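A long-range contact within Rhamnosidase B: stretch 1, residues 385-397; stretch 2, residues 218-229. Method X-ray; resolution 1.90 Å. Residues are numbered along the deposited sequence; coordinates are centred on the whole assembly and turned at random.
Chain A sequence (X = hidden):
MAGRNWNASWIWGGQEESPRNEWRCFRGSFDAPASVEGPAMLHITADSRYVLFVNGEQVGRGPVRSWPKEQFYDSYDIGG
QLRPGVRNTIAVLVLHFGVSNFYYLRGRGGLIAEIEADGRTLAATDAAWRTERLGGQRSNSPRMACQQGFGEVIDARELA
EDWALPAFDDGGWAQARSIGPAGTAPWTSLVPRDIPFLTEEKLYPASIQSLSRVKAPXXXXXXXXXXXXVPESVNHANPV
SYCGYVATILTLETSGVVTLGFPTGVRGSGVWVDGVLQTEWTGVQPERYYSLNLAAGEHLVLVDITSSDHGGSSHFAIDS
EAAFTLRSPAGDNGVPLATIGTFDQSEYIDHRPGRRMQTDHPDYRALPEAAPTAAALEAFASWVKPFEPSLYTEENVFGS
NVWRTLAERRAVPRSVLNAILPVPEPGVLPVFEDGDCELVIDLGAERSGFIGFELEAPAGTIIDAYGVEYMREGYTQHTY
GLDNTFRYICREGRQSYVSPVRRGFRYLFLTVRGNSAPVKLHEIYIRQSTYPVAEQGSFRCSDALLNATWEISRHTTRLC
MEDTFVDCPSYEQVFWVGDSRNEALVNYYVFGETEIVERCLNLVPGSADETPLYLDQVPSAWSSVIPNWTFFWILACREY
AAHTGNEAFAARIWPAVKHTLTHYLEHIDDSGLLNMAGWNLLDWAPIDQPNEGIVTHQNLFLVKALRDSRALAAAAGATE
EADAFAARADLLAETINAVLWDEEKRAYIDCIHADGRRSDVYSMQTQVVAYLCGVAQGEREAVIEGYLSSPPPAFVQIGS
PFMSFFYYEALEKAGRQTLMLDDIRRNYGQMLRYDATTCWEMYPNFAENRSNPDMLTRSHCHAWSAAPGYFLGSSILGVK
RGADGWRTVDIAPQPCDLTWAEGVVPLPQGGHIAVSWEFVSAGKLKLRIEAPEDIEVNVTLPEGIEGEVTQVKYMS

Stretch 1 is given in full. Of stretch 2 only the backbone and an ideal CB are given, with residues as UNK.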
# COMPACT_ATOMS: atom_id res chain seq x y z
N LYS A 385 -32.74 9.13 -5.77
CA LYS A 385 -32.37 7.97 -6.57
C LYS A 385 -32.18 6.70 -5.74
O LYS A 385 -31.80 6.76 -4.57
CB LYS A 385 -31.06 8.25 -7.31
CG LYS A 385 -30.89 9.67 -7.84
CD LYS A 385 -31.69 9.92 -9.10
CE LYS A 385 -31.35 11.29 -9.67
NZ LYS A 385 -29.88 11.41 -9.94
N PRO A 386 -32.43 5.53 -6.35
CA PRO A 386 -32.25 4.28 -5.60
C PRO A 386 -30.75 4.02 -5.49
O PRO A 386 -29.97 4.51 -6.29
CB PRO A 386 -32.96 3.26 -6.48
CG PRO A 386 -32.71 3.78 -7.85
CD PRO A 386 -32.97 5.26 -7.69
N PHE A 387 -30.36 3.24 -4.48
CA PHE A 387 -28.95 2.91 -4.26
C PHE A 387 -28.59 1.66 -5.05
O PHE A 387 -29.22 0.62 -4.87
CB PHE A 387 -28.71 2.66 -2.78
CG PHE A 387 -27.32 3.01 -2.32
CD1 PHE A 387 -27.10 4.16 -1.56
CD2 PHE A 387 -26.24 2.22 -2.67
CE1 PHE A 387 -25.81 4.51 -1.16
CE2 PHE A 387 -24.94 2.56 -2.28
CZ PHE A 387 -24.73 3.71 -1.52
N GLU A 388 -27.60 1.75 -5.93
CA GLU A 388 -27.20 0.59 -6.72
C GLU A 388 -26.81 -0.56 -5.78
O GLU A 388 -25.88 -0.44 -4.99
CB GLU A 388 -26.03 0.93 -7.65
CG GLU A 388 -25.70 -0.20 -8.63
CD GLU A 388 -24.54 0.12 -9.57
OE1 GLU A 388 -24.20 -0.75 -10.40
OE2 GLU A 388 -23.98 1.23 -9.48
N PRO A 389 -27.54 -1.69 -5.86
CA PRO A 389 -27.31 -2.88 -5.04
C PRO A 389 -25.87 -3.36 -4.88
O PRO A 389 -25.44 -3.68 -3.78
CB PRO A 389 -28.19 -3.93 -5.71
CG PRO A 389 -29.35 -3.11 -6.19
CD PRO A 389 -28.65 -1.91 -6.80
N SER A 390 -25.13 -3.41 -5.98
CA SER A 390 -23.74 -3.88 -5.94
C SER A 390 -22.80 -2.97 -5.16
O SER A 390 -21.67 -3.36 -4.83
CB SER A 390 -23.21 -4.08 -7.37
OG SER A 390 -23.18 -2.86 -8.08
N LEU A 391 -23.26 -1.77 -4.84
CA LEU A 391 -22.45 -0.80 -4.10
C LEU A 391 -22.89 -0.73 -2.65
O LEU A 391 -22.49 0.16 -1.91
CB LEU A 391 -22.58 0.59 -4.73
CG LEU A 391 -22.34 0.72 -6.23
CD1 LEU A 391 -22.51 2.18 -6.66
CD2 LEU A 391 -20.95 0.22 -6.58
N TYR A 392 -23.72 -1.69 -2.24
CA TYR A 392 -24.26 -1.70 -0.89
C TYR A 392 -24.26 -3.09 -0.24
O TYR A 392 -24.56 -4.08 -0.90
CB TYR A 392 -25.70 -1.18 -0.94
CG TYR A 392 -26.45 -1.23 0.37
CD1 TYR A 392 -26.40 -0.17 1.26
CD2 TYR A 392 -27.22 -2.35 0.71
CE1 TYR A 392 -27.10 -0.20 2.46
CE2 TYR A 392 -27.92 -2.40 1.91
CZ TYR A 392 -27.86 -1.32 2.78
OH TYR A 392 -28.56 -1.35 3.96
N THR A 393 -23.94 -3.14 1.05
CA THR A 393 -23.96 -4.41 1.78
C THR A 393 -24.14 -4.22 3.28
O THR A 393 -23.60 -3.28 3.87
CB THR A 393 -22.67 -5.25 1.55
OG1 THR A 393 -22.84 -6.53 2.16
CG2 THR A 393 -21.44 -4.56 2.16
N GLU A 394 -24.91 -5.11 3.89
CA GLU A 394 -25.16 -5.07 5.32
C GLU A 394 -24.27 -6.09 6.04
O GLU A 394 -24.39 -6.32 7.24
CB GLU A 394 -26.64 -5.34 5.60
CG GLU A 394 -27.51 -4.09 5.40
CD GLU A 394 -29.00 -4.39 5.34
OE1 GLU A 394 -29.47 -5.30 6.05
OE2 GLU A 394 -29.70 -3.68 4.58
N GLU A 395 -23.37 -6.71 5.28
CA GLU A 395 -22.42 -7.67 5.84
C GLU A 395 -21.15 -6.83 5.95
O GLU A 395 -20.28 -6.86 5.09
CB GLU A 395 -22.24 -8.84 4.86
CG GLU A 395 -23.58 -9.53 4.55
CD GLU A 395 -23.44 -10.67 3.57
OE1 GLU A 395 -23.24 -10.41 2.36
OE2 GLU A 395 -23.53 -11.84 4.02
N ASN A 396 -21.09 -6.06 7.04
CA ASN A 396 -20.01 -5.12 7.28
C ASN A 396 -19.12 -5.43 8.49
O ASN A 396 -19.39 -5.01 9.61
CB ASN A 396 -20.64 -3.72 7.42
CG ASN A 396 -19.63 -2.63 7.68
OD1 ASN A 396 -18.42 -2.83 7.53
ND2 ASN A 396 -20.13 -1.46 8.05
N VAL A 397 -18.04 -6.16 8.23
CA VAL A 397 -17.12 -6.54 9.28
C VAL A 397 -16.44 -5.35 9.95
O VAL A 397 -16.32 -5.31 11.17
CB VAL A 397 -16.04 -7.51 8.75
CG1 VAL A 397 -15.05 -7.86 9.87
CG2 VAL A 397 -16.71 -8.78 8.22
N UNK A 218 -27.21 -3.55 15.42
CA UNK A 218 -28.33 -4.22 14.76
C UNK A 218 -28.21 -4.03 13.25
O UNK A 218 -28.46 -4.95 12.47
CB UNK A 218 -29.67 -3.68 15.27
N UNK A 219 -27.83 -2.82 12.85
CA UNK A 219 -27.68 -2.47 11.44
C UNK A 219 -26.29 -1.88 11.19
O UNK A 219 -25.87 -0.96 11.87
CB UNK A 219 -28.77 -1.48 11.01
N UNK A 220 -25.57 -2.43 10.21
CA UNK A 220 -24.23 -1.94 9.85
C UNK A 220 -24.06 -2.15 8.36
O UNK A 220 -24.16 -3.28 7.87
CB UNK A 220 -23.13 -2.65 10.64
N UNK A 221 -23.81 -1.07 7.63
CA UNK A 221 -23.67 -1.18 6.19
C UNK A 221 -22.48 -0.43 5.63
O UNK A 221 -22.06 0.60 6.17
CB UNK A 221 -24.95 -0.68 5.51
N UNK A 222 -21.92 -0.97 4.56
CA UNK A 222 -20.79 -0.37 3.88
C UNK A 222 -21.32 0.12 2.54
O UNK A 222 -21.89 -0.66 1.76
CB UNK A 222 -19.63 -1.35 3.72
N UNK A 223 -21.14 1.41 2.28
CA UNK A 223 -21.63 2.02 1.04
C UNK A 223 -20.52 2.60 0.19
O UNK A 223 -19.62 3.27 0.70
CB UNK A 223 -22.64 3.12 1.36
N UNK A 224 -20.58 2.36 -1.12
CA UNK A 224 -19.59 2.92 -2.02
C UNK A 224 -20.25 4.17 -2.61
O UNK A 224 -20.82 4.14 -3.70
CB UNK A 224 -19.15 1.92 -3.10
N UNK A 225 -20.20 5.25 -1.84
CA UNK A 225 -20.80 6.51 -2.24
C UNK A 225 -20.14 7.12 -3.48
O UNK A 225 -20.79 7.81 -4.26
CB UNK A 225 -20.73 7.50 -1.08
N UNK A 226 -18.85 6.86 -3.65
CA UNK A 226 -18.12 7.39 -4.80
C UNK A 226 -18.73 6.88 -6.11
O UNK A 226 -19.06 7.68 -7.00
CB UNK A 226 -16.64 7.00 -4.72
N UNK A 227 -18.88 5.57 -6.24
CA UNK A 227 -19.44 4.99 -7.45
C UNK A 227 -20.96 5.20 -7.55
O UNK A 227 -21.52 5.17 -8.65
CB UNK A 227 -19.12 3.50 -7.50
N UNK A 228 -21.61 5.42 -6.42
CA UNK A 228 -23.06 5.64 -6.41
C UNK A 228 -23.41 7.06 -6.86
O UNK A 228 -24.35 7.25 -7.63
CB UNK A 228 -23.63 5.38 -5.01
N UNK A 229 -22.66 8.05 -6.38
CA UNK A 229 -22.89 9.45 -6.72
C UNK A 229 -22.28 9.88 -8.05
O UNK A 229 -22.78 10.81 -8.69
CB UNK A 229 -22.33 10.34 -5.61

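Position 218 has no atom of stretch 1 within 5.5 Å of its ideal CB, so the contact sets no demand. K218 makes no contact.

Position 219 also has an empty CB shell, and its CA-to-CB bond points sideways. Only a long side chain could reach Y392 OH or the carboxylate of E394; one ending in a donor would suit. Y219 OH donates to Y392 OH at 2.6 Å, and Y392 OH donates to E394 OE2 at 2.7 Å.

At position 220 the ideal CB lies 4.1 Å from N396 ND2. A small residue fits. Water 1 links the two stretches, accepting from A220 N at 3.0 Å and donating to E394 O at 2.8 Å.

Position 221 has its CB 3.4 Å from T393 O and 3.8 Å from Y392 CE1. A small apolar side chain suits. A221 supplies a methyl that packs against the Y392 ring.

Position 222 pairs with T393 in an antiparallel bridge, and its CB sits 4.0 Å from T393 CG2. Small or modest apolar residues would suit. A222 N donates to T393 O at 2.9 Å, and T393 N returns a bond to A222 O at 3.3 Å.

Position 223 pairs with Y392, and its CB is 3.6 Å from F387 CZ. The two aromatic rings invite an aliphatic side chain. L223 brings its CD2 to 3.7 Å from Y392 CD1.

Position 224 points toward L391, and its N donates to L391 O at 3.0 Å. A helix begins next, so Asp, Asn, Ser or Thr would suit as a cap. It is D224, whose OD2 accepts from the backbone N of position 227 at 3.2 Å.

Position 225 points away, so a long apolar residue would be needed to touch stretch 1. L225 CD2 lies 3.9 Å from F387 CE1, at the ring edge.

Position 226 has no neighbour from stretch 1 near its CB, so many side chains would do. R226 makes no contact.

Position 227 points toward L391, with its CB 3.7 Å from L391 CD1. Several medium side chains could pack there. N227 CB packs 3.8 Å from L391 CD1.

Position 228 points toward L391 and F387. A long side chain with an aliphatic stem would suit. Q228 CG sits over the F387 ring face, 4.0 Å from its centroid.

Position 229 points away and is unconstrained here. M229 makes no contact.

Stretch 2, residues 218-229: KYAAALDLRNQM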
# COMPACT_ATOMS: atom_id res chain seq x y z
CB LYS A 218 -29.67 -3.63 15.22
CG LYS A 218 -29.89 -3.58 16.74
CD LYS A 218 -30.04 -4.96 17.35
CE LYS A 218 -30.58 -4.88 18.77
NZ LYS A 218 -29.73 -4.06 19.68
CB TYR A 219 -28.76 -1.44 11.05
CG TYR A 219 -28.65 -0.91 9.64
CD1 TYR A 219 -28.97 -1.70 8.54
CD2 TYR A 219 -28.18 0.39 9.41
CE1 TYR A 219 -28.83 -1.22 7.24
CE2 TYR A 219 -28.03 0.88 8.11
CZ TYR A 219 -28.36 0.07 7.04
OH TYR A 219 -28.18 0.53 5.76
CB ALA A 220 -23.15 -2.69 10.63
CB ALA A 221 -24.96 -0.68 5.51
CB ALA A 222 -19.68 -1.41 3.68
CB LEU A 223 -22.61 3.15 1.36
CG LEU A 223 -23.28 3.26 2.74
CD1 LEU A 223 -24.16 4.51 2.76
CD2 LEU A 223 -24.09 2.03 3.04
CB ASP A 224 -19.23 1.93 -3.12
CG ASP A 224 -18.05 2.39 -3.95
OD1 ASP A 224 -17.40 1.53 -4.59
OD2 ASP A 224 -17.77 3.60 -3.97
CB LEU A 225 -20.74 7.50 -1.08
CG LEU A 225 -21.58 7.12 0.15
CD1 LEU A 225 -21.36 8.13 1.27
CD2 LEU A 225 -23.05 7.06 -0.24
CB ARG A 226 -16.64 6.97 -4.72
CG ARG A 226 -15.80 7.31 -5.96
CD ARG A 226 -14.43 6.64 -5.85
NE ARG A 226 -13.67 6.67 -7.10
CZ ARG A 226 -12.94 7.70 -7.52
NH1 ARG A 226 -12.28 7.62 -8.67
NH2 ARG A 226 -12.87 8.81 -6.79
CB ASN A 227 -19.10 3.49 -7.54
CG ASN A 227 -17.60 3.23 -7.75
OD1 ASN A 227 -16.82 4.15 -8.04
ND2 ASN A 227 -17.20 1.97 -7.62
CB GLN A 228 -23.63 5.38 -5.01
CG GLN A 228 -25.02 5.98 -4.75
CD GLN A 228 -26.13 5.33 -5.57
OE1 GLN A 228 -27.27 5.81 -5.59
NE2 GLN A 228 -25.80 4.24 -6.25
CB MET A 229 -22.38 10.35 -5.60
CG MET A 229 -23.03 10.11 -4.25
SD MET A 229 -24.83 10.28 -4.28
CE MET A 229 -25.02 12.06 -4.16
O HOH W 1 -26.10 -5.18 9.11
O HOH W 2 -20.22 -1.66 -0.29
O HOH W 3 -23.43 3.60 -10.22
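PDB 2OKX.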